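Local coordinates for mannan endo-1,4-beta-mannosidase (Mytilus edulis, PDB 2C0H), which hydrolyses internal beta-1,4-mannosidic linkages in the backbones of mannans, galactomannans and glucomannans, at residues Gly23-Trp28 and Trp321-Thr326; Ser52-His57 and His103-Phe108. The protein carries 3 engineered substitutions. One frame throughout, in Å; residues are numbered along the deposited sequence.

Contact 1. Residues Gly23-Trp28 and Trp321-Thr326; sequences GANQAW and WTWSRT
Gly23 and Thr322 belong to the parallel strand pairing that closes the (beta/alpha)8 barrel of this family 5 glycoside hydrolase, the first barrel strand, 17-25, meeting the last, 319-322. Backbone bonds set the register: Thr322 N gives to Gly23 O, and Asn25 N gives to Thr322 O at 2.9 Å. Farther along, Arg325 N gives to Asn25 O at 2.9 Å, and Thr326 N makes a weak bond to Gln26 O. Cis peptides precede both Ala27 and Ser324.

The side chain of Asn25 adds to the backbone bonds: its CG lies beside its own backbone N (chi1 -73°), and ND2 gives a second bond to Thr322 O, 2.9 Å away and well above that carbonyl's plane. One oxygen is thus gripped twice by one residue. The same amide also bonds Gly293 through ND2 and Arg63 through OD1, which would hold its plane firmly.

Aromatic packing follows on the side of Trp323, a substrate-binding residue by similarity that also touches the probable nucleophile, Glu294. The indole crosses the Asn25 side chain at about a right angle, Trp323 CE3 lying 3.6 Å from Asn25 CG. Farther along its six-membered ring, Trp323 CZ3 touches Ala27 CB at 3.8 Å, and CH2 meets Trp28 CZ3, the two six-membered ring planes being 68° apart. Asp327 takes the Trp323 NE1 bond.

A water joins the loops: it accepts from Ala27 N, bonds Ser324 OG, and donates to Thr326 OG1 at 2.6 Å.

Contact 2. Residues Ser52-His57 and His103-Phe108; sequences SDMQSH and HNILIF. Unlike the reference sequence in segment 52-57: Met54 (reference Ile).
Gln55 and His103 meet with their side chains crossed at about a right angle, the flat amide of one turned 70° from the imidazole of the other. Gln55 projects from the helix with CG anti to its backbone N (chi1 -179°) and stays extended beyond it, and its OE1 comes to the ND1 edge of the ring. His103 ND1 donates to Gln55 OE1 over 2.9 Å, but the bond is bent, 140° at the hydrogen. Neither group faces the other squarely: the donor stands above the amide carbonyl plane, and the oxygen is tilted from the ring plane. The amide also lies against the His103 backbone, Gln55 CD being 3.3 Å from His103 O.

In the barrel, this joins the end of helix 40-56 to the turn between helix 89-102 and strand 106-113. Asn104, with positive phi, is the C-prime residue of a Schellman motif ending helix 89-102.

The imidazole is held from a second direction, because NE2 bonds Glu48, one helical turn before Ser52. With both ring nitrogens engaged, the ring's rotation is probably well fixed; a nearby carboxylate would also be expected to polarise it. Ser52 N lies over one face of the ring, toward its rim, and Ser52 CA comes within 3.8 Å of His103 CE1. An alanine in place of Gln55 would probably leave His103 ND1 without its acceptor and the imidazole held by Glu48 at one end.

Immediately beyond Asn104, Ile105 points back toward helix 40-56, and its terminal CD1 touches Met54 CB at 3.9 Å; Met54 differs from the reference sequence. Val62 of strand 61-68 touches both Met54 and Ile105.

In the fold
Both contacts lie in one (beta/alpha)8 barrel, their centres about 12 Å apart. Contact 1 joins strands 17-25 and 319-322, the ends of the barrel's circuit, whereas contact 2 joins helix 40-56, which follows the first of those strands, to the start of strand 106-113. Contact 2 is therefore nested along the chain within the loop that contact 1 closes. The two touch directly: Trp321 CZ2 packs 3.7 Å from Phe108 CD2, and Met54 CE lies 4.0 Å from Gly23 CA. The general principle is plain: strand pairing closes the barrel beside the substrate-binding region, while contact 2, away from the annotated sites, ties a helix of the outer layer to the turn leading into a barrel strand.

Contact 1. Residues Gly23-Trp28 and Trp321-Thr326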
loop_
_atom_site.group_PDB
_atom_site.type_symbol
_atom_site.label_atom_id
_atom_site.label_comp_id
_atom_site.label_asym_id
_atom_site.label_seq_id
_atom_site.Cartn_x
_atom_site.Cartn_y
_atom_site.Cartn_z
ATOM N N GLY A 23 4.444 7.295 9.665
ATOM C CA GLY A 23 3.940 6.239 10.529
ATOM C C GLY A 23 4.586 4.911 10.299
ATOM O O GLY A 23 5.773 4.839 10.018
ATOM N N ALA A 24 3.774 3.860 10.396
ATOM C CA ALA A 24 4.285 2.516 10.381
ATOM C C ALA A 24 3.316 1.526 9.798
ATOM O O ALA A 24 2.105 1.750 9.790
ATOM C CB ALA A 24 4.642 2.099 11.786
ATOM N N ASN A 25 3.871 0.423 9.338
ATOM C CA ASN A 25 3.113 -0.778 9.030
ATOM C C ASN A 25 2.811 -1.508 10.321
ATOM O O ASN A 25 3.702 -1.690 11.133
ATOM C CB ASN A 25 3.949 -1.711 8.138
ATOM C CG ASN A 25 4.092 -1.224 6.731
ATOM O OD1 ASN A 25 3.330 -1.645 5.860
ATOM N ND2 ASN A 25 5.098 -0.382 6.474
ATOM N N GLN A 26 1.574 -1.970 10.492
ATOM C CA GLN A 26 1.261 -2.836 11.643
ATOM C C GLN A 26 2.086 -4.132 11.500
ATOM O O GLN A 26 2.798 -4.497 12.437
ATOM C CB GLN A 26 -0.252 -3.066 11.802
ATOM C CG GLN A 26 -0.681 -3.739 13.126
ATOM C CD GLN A 26 -0.738 -2.796 14.337
ATOM O OE1 GLN A 26 -1.228 -1.672 14.258
ATOM N NE2 GLN A 26 -0.258 -3.271 15.476
ATOM N N ALA A 27 2.071 -4.862 10.386
ATOM C CA ALA A 27 1.074 -4.833 9.311
ATOM C C ALA A 27 -0.085 -5.785 9.664
ATOM O O ALA A 27 -1.081 -5.850 8.938
ATOM C CB ALA A 27 1.719 -5.265 8.018
ATOM N N TRP A 28 0.048 -6.539 10.760
ATOM C CA TRP A 28 -0.981 -7.451 11.260
ATOM C C TRP A 28 -0.814 -7.672 12.768
ATOM O O TRP A 28 0.205 -7.291 13.352
ATOM C CB TRP A 28 -0.882 -8.812 10.537
ATOM C CG TRP A 28 0.473 -9.452 10.628
ATOM C CD1 TRP A 28 0.959 -10.164 11.688
ATOM C CD2 TRP A 28 1.519 -9.441 9.647
ATOM N NE1 TRP A 28 2.238 -10.569 11.441
ATOM C CE2 TRP A 28 2.615 -10.147 10.195
ATOM C CE3 TRP A 28 1.646 -8.906 8.355
ATOM C CZ2 TRP A 28 3.800 -10.334 9.496
ATOM C CZ3 TRP A 28 2.820 -9.079 7.674
ATOM C CH2 TRP A 28 3.884 -9.794 8.235
ATOM N N TRP A 321 6.577 5.127 5.852
ATOM C CA TRP A 321 6.064 4.124 6.772
ATOM C C TRP A 321 7.129 3.059 7.042
ATOM O O TRP A 321 7.593 2.409 6.136
ATOM C CB TRP A 321 4.837 3.433 6.196
ATOM C CG TRP A 321 3.680 4.340 5.936
ATOM C CD1 TRP A 321 3.297 5.421 6.673
ATOM C CD2 TRP A 321 2.715 4.200 4.890
ATOM N NE1 TRP A 321 2.142 5.973 6.140
ATOM C CE2 TRP A 321 1.776 5.244 5.040
ATOM C CE3 TRP A 321 2.553 3.293 3.846
ATOM C CZ2 TRP A 321 0.689 5.406 4.173
ATOM C CZ3 TRP A 321 1.464 3.466 2.981
ATOM C CH2 TRP A 321 0.570 4.514 3.149
ATOM N N THR A 322 7.542 2.915 8.298
ATOM C CA THR A 322 8.523 1.908 8.631
ATOM C C THR A 322 7.929 0.506 8.641
ATOM O O THR A 322 6.733 0.325 8.810
ATOM C CB THR A 322 9.103 2.159 10.016
ATOM O OG1 THR A 322 8.052 2.274 10.960
ATOM C CG2 THR A 322 9.985 3.401 10.021
ATOM N N TRP A 323 8.792 -0.484 8.488
ATOM C CA TRP A 323 8.415 -1.871 8.594
ATOM C C TRP A 323 9.087 -2.456 9.834
ATOM O O TRP A 323 10.333 -2.451 9.866
ATOM C CB TRP A 323 8.921 -2.637 7.372
ATOM C CG TRP A 323 8.587 -4.079 7.460
ATOM C CD1 TRP A 323 9.365 -5.083 7.977
ATOM C CD2 TRP A 323 7.346 -4.674 7.089
ATOM N NE1 TRP A 323 8.680 -6.277 7.907
ATOM C CE2 TRP A 323 7.435 -6.045 7.378
ATOM C CE3 TRP A 323 6.162 -4.176 6.538
ATOM C CZ2 TRP A 323 6.384 -6.928 7.127
ATOM C CZ3 TRP A 323 5.127 -5.063 6.276
ATOM C CH2 TRP A 323 5.240 -6.411 6.582
ATOM N N SER A 324 8.364 -2.951 10.845
ATOM C CA SER A 324 6.926 -2.790 11.152
ATOM C C SER A 324 6.707 -2.950 12.672
ATOM O O SER A 324 7.657 -3.245 13.410
ATOM C CB SER A 324 6.104 -3.883 10.470
ATOM O OG SER A 324 6.409 -5.146 11.049
ATOM N N ARG A 325 5.480 -2.811 13.140
ATOM C CA ARG A 325 5.200 -3.010 14.591
ATOM C C ARG A 325 5.637 -4.402 15.047
ATOM O O ARG A 325 6.098 -4.544 16.172
ATOM C CB ARG A 325 3.718 -2.765 14.968
ATOM C CG ARG A 325 3.324 -3.112 16.419
ATOM C CD ARG A 325 3.896 -2.098 17.297
ATOM N NE ARG A 325 3.729 -2.317 18.740
ATOM C CZ ARG A 325 4.584 -2.992 19.505
ATOM N NH1 ARG A 325 5.625 -3.604 18.971
ATOM N NH2 ARG A 325 4.379 -3.069 20.817
ATOM N N THR A 326 5.450 -5.411 14.206
ATOM C CA THR A 326 5.806 -6.801 14.563
ATOM C C THR A 326 7.289 -7.136 14.444
ATOM O O THR A 326 7.750 -8.079 15.106
ATOM C CB THR A 326 5.051 -7.855 13.708
ATOM O OG1 THR A 326 5.463 -7.801 12.332
ATOM C CG2 THR A 326 3.561 -7.664 13.835
HETATM O O HOH W 1 4.239 -6.878 10.174
#

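Contact 2. Residues Ser52-His57 and His103-Phe108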
loop_
_atom_site.group_PDB
_atom_site.type_symbol
_atom_site.label_atom_id
_atom_site.label_comp_id
_atom_site.label_asym_id
_atom_site.label_seq_id
_atom_site.Cartn_x
_atom_site.Cartn_y
_atom_site.Cartn_z
ATOM N N SER A 52 -1.961 4.326 20.431
ATOM C CA SER A 52 -1.587 5.197 21.549
ATOM C C SER A 52 -0.117 5.592 21.454
ATOM O O SER A 52 0.217 6.786 21.577
ATOM C CB SER A 52 -1.850 4.505 22.890
ATOM O OG SER A 52 -1.474 5.351 23.970
ATOM N N ASP A 53 0.746 4.593 21.257
ATOM C CA ASP A 53 2.198 4.794 21.082
ATOM C C ASP A 53 2.470 5.789 19.958
ATOM O O ASP A 53 3.265 6.719 20.101
ATOM C CB ASP A 53 2.912 3.479 20.729
ATOM C CG ASP A 53 3.040 2.509 21.898
ATOM O OD1 ASP A 53 2.654 2.851 23.036
ATOM O OD2 ASP A 53 3.537 1.373 21.654
ATOM N N MET A 54 1.815 5.580 18.824
ATOM C CA MET A 54 2.057 6.411 17.659
ATOM C C MET A 54 1.607 7.842 17.854
ATOM O O MET A 54 2.357 8.755 17.529
ATOM C CB MET A 54 1.428 5.802 16.416
ATOM C CG MET A 54 2.188 4.587 15.953
ATOM S SD MET A 54 1.455 3.863 14.497
ATOM C CE MET A 54 1.379 5.319 13.439
ATOM N N GLN A 55 0.415 8.050 18.404
ATOM C CA GLN A 55 -0.070 9.404 18.663
ATOM C C GLN A 55 0.896 10.168 19.549
ATOM O O GLN A 55 1.222 11.321 19.266
ATOM C CB GLN A 55 -1.466 9.424 19.299
ATOM C CG GLN A 55 -1.955 10.861 19.541
ATOM C CD GLN A 55 -3.382 10.970 20.018
ATOM O OE1 GLN A 55 -3.872 10.139 20.774
ATOM N NE2 GLN A 55 -4.052 12.038 19.600
ATOM N N SER A 56 1.372 9.522 20.601
ATOM C CA SER A 56 2.285 10.209 21.503
ATOM C C SER A 56 3.654 10.533 20.859
ATOM O O SER A 56 4.331 11.459 21.320
ATOM C CB SER A 56 2.439 9.426 22.806
ATOM O OG SER A 56 3.107 8.207 22.610
ATOM N N HIS A 57 4.066 9.791 19.821
ATOM C CA HIS A 57 5.329 10.057 19.096
ATOM C C HIS A 57 5.167 10.784 17.759
ATOM O O HIS A 57 6.088 10.842 16.961
ATOM C CB HIS A 57 6.091 8.759 18.883
ATOM C CG HIS A 57 6.631 8.188 20.149
ATOM N ND1 HIS A 57 5.853 7.467 21.024
ATOM C CD2 HIS A 57 7.868 8.251 20.699
ATOM C CE1 HIS A 57 6.587 7.111 22.067
ATOM N NE2 HIS A 57 7.811 7.575 21.892
ATOM N N HIS A 103 -7.498 8.838 18.210
ATOM C CA HIS A 103 -6.049 9.135 18.281
ATOM C C HIS A 103 -5.500 9.970 17.098
ATOM O O HIS A 103 -4.279 10.089 16.919
ATOM C CB HIS A 103 -5.259 7.824 18.386
ATOM C CG HIS A 103 -5.479 7.083 19.666
ATOM N ND1 HIS A 103 -4.773 7.366 20.817
ATOM C CD2 HIS A 103 -6.322 6.074 19.982
ATOM C CE1 HIS A 103 -5.167 6.555 21.783
ATOM N NE2 HIS A 103 -6.106 5.761 21.303
ATOM N N ASN A 104 -6.393 10.532 16.280
ATOM C CA ASN A 104 -6.039 11.280 15.066
ATOM C C ASN A 104 -5.088 10.556 14.092
ATOM O O ASN A 104 -4.133 11.146 13.586
ATOM C CB ASN A 104 -5.464 12.664 15.423
ATOM C CG ASN A 104 -6.535 13.678 15.747
ATOM O OD1 ASN A 104 -7.539 13.800 15.044
ATOM N ND2 ASN A 104 -6.313 14.439 16.807
ATOM N N ILE A 105 -5.368 9.285 13.822
ATOM C CA ILE A 105 -4.539 8.474 12.918
ATOM C C ILE A 105 -5.366 7.988 11.728
ATOM O O ILE A 105 -6.509 7.579 11.917
ATOM C CB ILE A 105 -3.919 7.304 13.700
ATOM C CG1 ILE A 105 -2.818 7.872 14.621
ATOM C CG2 ILE A 105 -3.366 6.268 12.771
ATOM C CD1 ILE A 105 -2.234 6.863 15.577
ATOM N N LEU A 106 -4.792 8.091 10.531
ATOM C CA LEU A 106 -5.395 7.575 9.291
ATOM C C LEU A 106 -4.961 6.141 9.022
ATOM O O LEU A 106 -3.771 5.804 9.100
ATOM C CB LEU A 106 -4.976 8.435 8.102
ATOM C CG LEU A 106 -5.472 9.873 8.064
ATOM C CD1 LEU A 106 -4.721 10.642 6.988
ATOM C CD2 LEU A 106 -6.992 9.938 7.812
ATOM N N ILE A 107 -5.915 5.312 8.611
ATOM C CA ILE A 107 -5.645 3.918 8.308
ATOM C C ILE A 107 -5.647 3.646 6.801
ATOM O O ILE A 107 -6.560 4.076 6.082
ATOM C CB ILE A 107 -6.711 2.995 9.006
ATOM C CG1 ILE A 107 -6.786 3.253 10.520
ATOM C CG2 ILE A 107 -6.484 1.526 8.708
ATOM C CD1 ILE A 107 -5.467 3.123 11.260
ATOM N N PHE A 108 -4.655 2.894 6.347
ATOM C CA PHE A 108 -4.590 2.398 4.970
ATOM C C PHE A 108 -4.693 0.876 4.991
ATOM O O PHE A 108 -3.839 0.209 5.562
ATOM C CB PHE A 108 -3.314 2.874 4.281
ATOM C CG PHE A 108 -3.278 4.355 4.092
ATOM C CD1 PHE A 108 -3.709 4.921 2.901
ATOM C CD2 PHE A 108 -2.886 5.186 5.127
ATOM C CE1 PHE A 108 -3.724 6.286 2.738
ATOM C CE2 PHE A 108 -2.912 6.574 4.965
ATOM C CZ PHE A 108 -3.299 7.105 3.755
#